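Local coordinates for conserved hypothetical protein yffB (Pseudomonas aeruginosa, PDB 1RW1) that is of uncertain function but probably acts as a glutathione-dependent thiol reductase, with a thioredoxin fold of the ArsC family, at residues Q52-N56 and S87-R91; C46-W51 and L73-I79. One frame throughout, in Å; residues are numbered along the deposited sequence. Where two conformers were deposited one is given.

Contact 1. Residues Q52-N56 and S87-R91; sequences QTVLN and SMIKR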
# COMPACT_ATOMS: atom_id res chain seq x y z
N GLN A 52 -1.49 5.20 10.19
CA GLN A 52 -1.34 6.49 9.51
C GLN A 52 -0.38 6.41 8.33
O GLN A 52 -0.45 7.22 7.42
CB GLN A 52 -0.89 7.57 10.48
CG GLN A 52 -1.99 7.97 11.46
CD GLN A 52 -1.54 8.92 12.56
OE1 GLN A 52 -0.35 9.16 12.74
NE2 GLN A 52 -2.51 9.44 13.30
N THR A 53 0.52 5.45 8.36
CA THR A 53 1.44 5.22 7.26
C THR A 53 0.77 4.45 6.13
O THR A 53 0.96 4.76 4.97
CB THR A 53 2.63 4.46 7.82
OG1 THR A 53 3.21 5.21 8.90
CG2 THR A 53 3.70 4.24 6.76
N VAL A 54 -0.05 3.47 6.47
CA VAL A 54 -0.68 2.62 5.47
C VAL A 54 -1.90 3.32 4.84
O VAL A 54 -2.17 3.13 3.65
CB VAL A 54 -1.07 1.26 6.10
CG1 VAL A 54 -1.72 0.34 5.09
CG2 VAL A 54 0.14 0.60 6.69
N LEU A 55 -2.64 4.09 5.60
CA LEU A 55 -3.82 4.80 5.10
C LEU A 55 -3.39 6.10 4.43
O LEU A 55 -2.68 6.92 5.03
CB LEU A 55 -4.76 5.12 6.27
CG LEU A 55 -6.04 5.89 6.00
CD1 LEU A 55 -6.98 5.08 5.14
CD2 LEU A 55 -6.72 6.30 7.29
N ASN A 56 -3.84 6.30 3.20
CA ASN A 56 -3.57 7.51 2.46
C ASN A 56 -4.55 8.61 2.82
O ASN A 56 -5.45 8.93 2.05
CB ASN A 56 -3.60 7.21 0.97
CG ASN A 56 -3.14 8.40 0.15
OD1 ASN A 56 -2.67 9.41 0.70
ND2 ASN A 56 -3.32 8.30 -1.15
N SER A 87 -8.70 1.90 -2.66
CA SER A 87 -8.13 3.14 -3.17
C SER A 87 -7.45 3.95 -2.09
O SER A 87 -6.54 4.73 -2.43
CB SER A 87 -9.22 3.96 -3.86
OG SER A 87 -8.83 5.27 -4.19
N MSE A 88 -7.87 3.82 -0.84
CA MSE A 88 -7.32 4.55 0.30
C MSE A 88 -6.02 4.01 0.82
O MSE A 88 -5.46 4.59 1.74
CB MSE A 88 -8.34 4.59 1.45
CG MSE A 88 -9.50 5.49 1.08
SE MSE A 88 -10.50 6.14 2.56
CE MSE A 88 -9.68 4.89 3.79
N ILE A 89 -5.56 2.86 0.34
CA ILE A 89 -4.29 2.29 0.79
C ILE A 89 -3.14 3.01 0.09
O ILE A 89 -3.15 3.18 -1.12
CB ILE A 89 -4.22 0.78 0.50
CG1 ILE A 89 -5.42 0.05 1.12
CG2 ILE A 89 -2.92 0.20 1.01
CD1 ILE A 89 -5.62 -1.34 0.54
N LYS A 90 -2.13 3.44 0.85
CA LYS A 90 -0.95 4.04 0.24
C LYS A 90 -0.30 3.04 -0.72
O LYS A 90 -0.24 1.84 -0.46
CB LYS A 90 0.04 4.46 1.32
CG LYS A 90 -0.26 5.79 1.95
CD LYS A 90 1.00 6.55 2.35
CE LYS A 90 0.70 7.79 3.19
NZ LYS A 90 0.10 7.40 4.48
N ARG A 91 0.23 3.58 -1.81
CA ARG A 91 0.85 2.77 -2.87
C ARG A 91 2.34 3.12 -2.99
O ARG A 91 2.72 4.30 -2.84
CB ARG A 91 0.12 2.91 -4.19
CG ARG A 91 -1.30 2.41 -4.12
CD ARG A 91 -1.97 2.38 -5.46
NE ARG A 91 -2.21 3.69 -6.05
CZ ARG A 91 -3.38 4.32 -6.04
NH1 ARG A 91 -4.43 3.84 -5.40
NH2 ARG A 91 -3.49 5.45 -6.71
O HOH W 1 -3.84 5.66 -2.28

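Contact 2. Residues C46-W51 and L73-I79; sequences CAEHGW and LDEAKAI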
# COMPACT_ATOMS: atom_id res chain seq x y z
N CYS A 46 -0.39 -2.68 8.92
CA CYS A 46 -0.57 -1.68 9.97
C CYS A 46 0.26 -2.03 11.22
O CYS A 46 0.77 -1.14 11.88
CB CYS A 46 -2.03 -1.54 10.37
SG CYS A 46 -3.05 -0.69 9.14
N ALA A 47 0.39 -3.31 11.54
CA ALA A 47 1.22 -3.70 12.68
C ALA A 47 2.66 -3.25 12.49
O ALA A 47 3.33 -2.87 13.46
CB ALA A 47 1.15 -5.21 12.85
N GLU A 48 3.16 -3.33 11.27
CA GLU A 48 4.54 -3.04 10.97
C GLU A 48 4.83 -1.55 10.80
O GLU A 48 5.93 -1.11 11.11
CB GLU A 48 4.95 -3.81 9.71
CG GLU A 48 6.38 -3.59 9.27
CD GLU A 48 6.72 -4.29 7.98
OE1 GLU A 48 5.82 -4.93 7.40
OE2 GLU A 48 7.88 -4.18 7.54
N HIS A 49 3.85 -0.80 10.29
CA HIS A 49 4.08 0.57 9.83
C HIS A 49 3.22 1.63 10.47
O HIS A 49 3.56 2.81 10.43
CB HIS A 49 3.87 0.68 8.32
CG HIS A 49 4.87 -0.06 7.53
ND1 HIS A 49 6.14 0.42 7.29
CD2 HIS A 49 4.78 -1.25 6.89
CE1 HIS A 49 6.79 -0.46 6.55
NE2 HIS A 49 5.99 -1.48 6.29
N GLY A 50 2.09 1.22 11.06
CA GLY A 50 1.14 2.16 11.64
C GLY A 50 0.06 2.51 10.64
O GLY A 50 0.31 2.72 9.45
N TRP A 51 -1.18 2.59 11.12
CA TRP A 51 -2.29 2.87 10.23
C TRP A 51 -2.14 4.22 9.56
O TRP A 51 -2.64 4.38 8.45
CB TRP A 51 -3.65 2.74 10.93
CG TRP A 51 -3.93 3.76 12.01
CD1 TRP A 51 -3.75 3.59 13.36
CD2 TRP A 51 -4.47 5.07 11.85
NE1 TRP A 51 -4.14 4.72 14.04
CE2 TRP A 51 -4.58 5.64 13.13
CE3 TRP A 51 -4.89 5.82 10.75
CZ2 TRP A 51 -5.06 6.93 13.33
CZ3 TRP A 51 -5.37 7.10 10.96
CH2 TRP A 51 -5.46 7.64 12.24
N LEU A 73 -10.09 7.93 14.70
CA LEU A 73 -9.51 6.77 14.08
C LEU A 73 -8.45 6.10 14.93
O LEU A 73 -7.72 6.72 15.71
CB LEU A 73 -8.92 7.16 12.73
CG LEU A 73 -9.93 7.58 11.66
CD1 LEU A 73 -9.23 8.01 10.37
CD2 LEU A 73 -10.94 6.47 11.37
N ASP A 74 -8.37 4.80 14.76
CA ASP A 74 -7.38 3.93 15.34
C ASP A 74 -7.14 2.81 14.34
O ASP A 74 -7.68 2.84 13.22
CB ASP A 74 -7.83 3.38 16.70
CG ASP A 74 -9.19 2.70 16.64
OD1 ASP A 74 -9.55 2.13 15.57
OD2 ASP A 74 -9.94 2.65 17.65
N GLU A 75 -6.29 1.86 14.69
CA GLU A 75 -5.95 0.82 13.72
C GLU A 75 -7.19 0.06 13.24
O GLU A 75 -7.36 -0.16 12.03
CB GLU A 75 -4.92 -0.14 14.29
CG GLU A 75 -4.49 -1.21 13.30
CD GLU A 75 -3.40 -2.07 13.85
OE1 GLU A 75 -2.21 -1.70 13.72
OE2 GLU A 75 -3.75 -3.11 14.43
N ALA A 76 -8.04 -0.35 14.16
CA ALA A 76 -9.18 -1.17 13.78
C ALA A 76 -10.08 -0.43 12.79
O ALA A 76 -10.54 -1.00 11.77
CB ALA A 76 -9.97 -1.60 14.99
N LYS A 77 -10.36 0.83 13.09
CA LYS A 77 -11.24 1.60 12.24
C LYS A 77 -10.62 1.88 10.86
O LYS A 77 -11.31 1.82 9.84
CB LYS A 77 -11.62 2.92 12.92
CG LYS A 77 -12.48 2.75 14.16
CD LYS A 77 -12.75 4.08 14.82
CE LYS A 77 -13.65 3.95 16.05
NZ LYS A 77 -13.81 5.26 16.75
N ALA A 78 -9.33 2.18 10.84
CA ALA A 78 -8.64 2.43 9.59
C ALA A 78 -8.67 1.19 8.70
O ALA A 78 -8.85 1.29 7.48
CB ALA A 78 -7.19 2.85 9.87
N ILE A 79 -8.48 0.02 9.29
CA ILE A 79 -8.50 -1.21 8.53
C ILE A 79 -9.88 -1.40 7.87
O ILE A 79 -9.96 -1.78 6.70
CB ILE A 79 -8.09 -2.40 9.42
CG1 ILE A 79 -6.59 -2.34 9.71
CG2 ILE A 79 -8.50 -3.72 8.78
CD1 ILE A 79 -6.13 -3.32 10.76

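Contact 1. Residues Q52-N56 and S87-R91
K90 and V54 join the end of helix 51-54, where the chain leaves it, to the loop that runs from helix 75-84 toward strand 93-95 in this thioredoxin-fold protein of the ArsC family. The two segments meet in a single beta bridge, L55 facing I89 with their CA atoms 5.0 Å apart. Two nearly straight bonds close it: K90 N gives its hydrogen to V54 O at 2.8 Å (176° at the hydrogen), and N56 N gives one to M88 O, also at 2.8 Å.

The long side chain of K90 then runs back along the 52-56 backbone to the carbonyls at the end of the helix. Its ammonium donates to T53 O (NZ to O 2.8 Å) and to L55 O (NZ to O 2.9 Å), in both cases from well above the carbonyl plane. A bend at the last torsion (chi4 65°) turns NZ in between those two oxygens. The positive charge would also suit the negative end of the helix. T53 spends its own hydroxyl elsewhere, on H49 O of helix 39-49.

On the apolar side, V54 and I89 both pack on M82 of helix 75-84, and M88 reaches F62. A water near S87 links the two segments: it accepts from N56 ND2 and donates to S87 O and to I89 O, the last at 2.8 Å.

Contact 2. Residues C46-W51 and L73-I79
W51 lays its indole against the start of helix 75-84, where L73 and D74 lead into the first turn; this is helix-to-helix packing within the ArsC-family thioredoxin fold, without a hydrogen bond between the two segments. The tight part is the ring. With chi1 at 66° the indole is carried across the first turn of helix 75-84. The backbone carbonyl of D74 lies over one face, its C atom 3.6 Å from W51 NE1, while the pyrrole carbon CD1 comes within 3.3 Å of E75 N. At the far end of the ring W51 CH2 touches L73 CB at 3.5 Å, the two side chains crossing at about a right angle. Nearer the backbone, the buried methyl of A78 meets W51 CB at 3.7 Å. Farther in, C46 SG packs on I79 CG1 at 3.9 Å, and both residues go on into the interior, C46 against M82, I79 against L42.

The solvent side is looser and more polar. There a straight E75 side chain (chi1 -177°) reaches across to helix 39-49, where OE1 comes to 3.4 Å from C46 CB, a van der Waals contact; partly exposed E75 and exposed A47 meet without a hydrogen bond.

G50, with positive phi (94°), ends helix 39-49 and is also the N-cap residue of helix 51-54. Helix 75-84 has a side-chain cap at its start: D74, its N-cap residue, accepts from K77 N through OD1 at 2.9 Å, nearly along its C-O axis.

How the contacts relate
The two contacts have centres about 10 Å apart, and their segments alternate along the chain: 46-51, 52-56, 73-79, then 87-91. The first two run straight on, from helix 39-49 into helix 51-54, and the last two lie on and just beyond helix 75-84. Contact 2 thus joins the beginning of helix 75-84 to the turn between the earlier helices, while contact 1 ties the loop after it to the exit of helix 51-54, nearer the centre of the chain. V54 bridges them directly, packing on C46 and H49. Between them they hold helix 75-84 at its start and beyond its end against the 46-56 region, with the loop of contact 1 leading on to strand 93-95 of the mixed four-stranded sheet.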